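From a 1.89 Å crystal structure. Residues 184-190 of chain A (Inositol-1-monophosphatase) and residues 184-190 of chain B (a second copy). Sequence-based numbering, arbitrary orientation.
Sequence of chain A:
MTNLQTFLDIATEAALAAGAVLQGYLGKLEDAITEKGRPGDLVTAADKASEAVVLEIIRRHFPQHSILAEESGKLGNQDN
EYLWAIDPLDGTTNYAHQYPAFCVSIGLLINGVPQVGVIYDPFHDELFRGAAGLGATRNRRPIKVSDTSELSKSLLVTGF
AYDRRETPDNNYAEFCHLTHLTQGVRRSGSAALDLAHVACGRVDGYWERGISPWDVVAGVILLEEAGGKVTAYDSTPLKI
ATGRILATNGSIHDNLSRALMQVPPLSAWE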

# COMPACT_ATOMS: atom_id res chain seq x y z
N GLY A 184 14.41 20.82 16.53
CA GLY A 184 15.25 20.19 15.54
C GLY A 184 14.98 20.74 14.16
O GLY A 184 13.91 21.26 13.86
N VAL A 185 15.99 20.61 13.30
CA VAL A 185 15.89 21.01 11.90
C VAL A 185 16.20 19.79 11.05
O VAL A 185 17.33 19.26 11.10
N ARG A 186 15.21 19.33 10.30
CA ARG A 186 15.39 18.19 9.41
C ARG A 186 16.06 18.63 8.12
O ARG A 186 16.09 19.82 7.77
N ARG A 187 16.60 17.65 7.39
CA ARG A 187 17.11 17.86 6.03
C ARG A 187 16.69 16.62 5.24
O ARG A 187 17.28 15.55 5.39
N SER A 188 15.67 16.78 4.40
CA SER A 188 15.11 15.66 3.65
C SER A 188 15.75 15.50 2.28
O SER A 188 15.88 14.36 1.80
N GLY A 189 16.14 16.60 1.65
CA GLY A 189 16.68 16.58 0.31
C GLY A 189 15.70 16.88 -0.80
O GLY A 189 16.08 16.78 -1.97
N SER A 190 14.46 17.25 -0.49
CA SER A 190 13.48 17.64 -1.52
C SER A 190 12.73 18.88 -1.05
O SER A 190 11.91 18.80 -0.13
N GLY B 184 25.70 15.63 0.33
CA GLY B 184 24.73 16.13 1.28
C GLY B 184 24.71 15.28 2.53
O GLY B 184 25.08 14.11 2.54
N VAL B 185 24.25 15.90 3.62
CA VAL B 185 24.07 15.22 4.89
C VAL B 185 22.60 15.38 5.27
O VAL B 185 22.13 16.49 5.52
N ARG B 186 21.88 14.26 5.31
CA ARG B 186 20.48 14.28 5.69
C ARG B 186 20.34 14.34 7.21
O ARG B 186 21.27 14.04 7.96
N ARG B 187 19.14 14.71 7.66
CA ARG B 187 18.78 14.64 9.08
C ARG B 187 17.33 14.18 9.12
O ARG B 187 16.43 14.95 8.79
N SER B 188 17.12 12.92 9.48
CA SER B 188 15.81 12.29 9.50
C SER B 188 15.12 12.41 10.84
O SER B 188 13.88 12.49 10.89
N GLY B 189 15.88 12.39 11.93
CA GLY B 189 15.33 12.41 13.26
C GLY B 189 15.17 11.06 13.93
O GLY B 189 14.59 11.00 15.02
N SER B 190 15.64 9.97 13.32
CA SER B 190 15.59 8.65 13.94
C SER B 190 16.91 7.92 13.71
O SER B 190 17.22 7.54 12.57

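Four arginines and no acidic residue meet where these two stretches touch, and like charges lie close together: Arg186(A) NH2 is 3.3 Å from Arg187(B) NE, and Arg187(A) NE is 3.4 Å from Arg186(B) NH2. Both atoms of each pair are donors, so neither pair can be a hydrogen bond. The contact illustrates a general principle, that closely approaching guanidinium groups can be tolerated when the N-H groups that meet share an acceptor such as water. Here a water serves each pair. Water 1 accepts from Arg187(B) NE at 2.6 Å and, weakly, from Arg186(A) NH2 at 3.2 Å; water 2 repeats this with Arg187(A) NE at 2.6 Å and a weak bond from Arg186(B) NH2 at 3.1 Å.

The backbone fixes the register through a single antiparallel bridge, in which Arg187(A) N donates to Arg187(B) O (3.0 Å) and Arg187(B) N to Arg187(A) O (3.1 Å). From this pivot both Arg187 side chains leave sideways, with chi1 t, chi2 m and chi3 t, and Arg187(A) CB approaches Arg187(B) CB to 4.3 Å. Each guanidinium has the CZ of the partner's Arg186 over one face.

Arg186 also starts sideways, but its m, m, t rotamer brings its end nearer the other stretch. Arg186(A) CZ lies 3.7 Å from Gly189(B) CA, which covers one guanidinium face, and the reciprocal pair matches. Glycine makes this possible: a CB on Gly189(A) would fall 2.6 Å from Arg186(B) NE, and its backbone angles independently call for glycine.

Val185 (t) and Ser188 (p) point away in both copies. Ser188(A) OG instead accepts from Ser190(A) N at 3.2 Å, as in chain B, while each Ser190 side chain caps a helix beginning just beyond.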

# COMPACT_ATOMS: atom_id res chain seq x y z
CB VAL A 185 16.83 22.18 11.56
CG1 VAL A 185 16.63 22.58 10.10
CG2 VAL A 185 16.57 23.36 12.50
CB ARG A 186 14.02 17.57 9.11
CG ARG A 186 13.27 17.11 10.37
CD ARG A 186 13.95 15.87 10.97
NE ARG A 186 13.41 15.46 12.27
CZ ARG A 186 13.95 15.79 13.44
NH1 ARG A 186 13.41 15.37 14.57
NH2 ARG A 186 15.04 16.56 13.48
CB ARG A 187 18.62 18.08 6.01
CG ARG A 187 19.17 18.86 4.80
CD ARG A 187 18.98 18.13 3.48
NE ARG A 187 19.64 18.76 2.33
CZ ARG A 187 19.00 19.40 1.35
NH1 ARG A 187 17.66 19.50 1.37
NH2 ARG A 187 19.69 19.93 0.34
CB SER A 188 13.60 15.85 3.45
OG SER A 188 13.37 16.83 2.44
CB SER A 190 12.50 16.51 -1.82
OG SER A 190 11.43 16.99 -2.62
CB VAL B 185 24.99 15.80 5.98
CG1 VAL B 185 24.82 15.05 7.29
CG2 VAL B 185 26.45 15.74 5.52
CB ARG B 186 19.77 13.03 5.16
CG ARG B 186 19.81 12.87 3.64
CD ARG B 186 18.92 13.93 2.98
NE ARG B 186 19.03 13.94 1.53
CZ ARG B 186 19.82 14.76 0.85
NH1 ARG B 186 19.85 14.70 -0.48
NH2 ARG B 186 20.60 15.63 1.50
CB ARG B 187 18.98 16.00 9.77
CG ARG B 187 19.24 15.94 11.30
CD ARG B 187 18.06 15.39 12.06
NE ARG B 187 18.17 15.48 13.52
CZ ARG B 187 18.37 14.43 14.32
NH1 ARG B 187 18.50 13.20 13.80
NH2 ARG B 187 18.44 14.59 15.63
CB SER B 188 15.93 10.81 9.14
OG SER B 188 16.47 10.10 10.26
CB SER B 190 14.43 7.82 13.38
OG SER B 190 14.54 6.46 13.81
O HOH W 1 17.73 17.78 14.63
O HOH W 2 22.21 18.29 1.92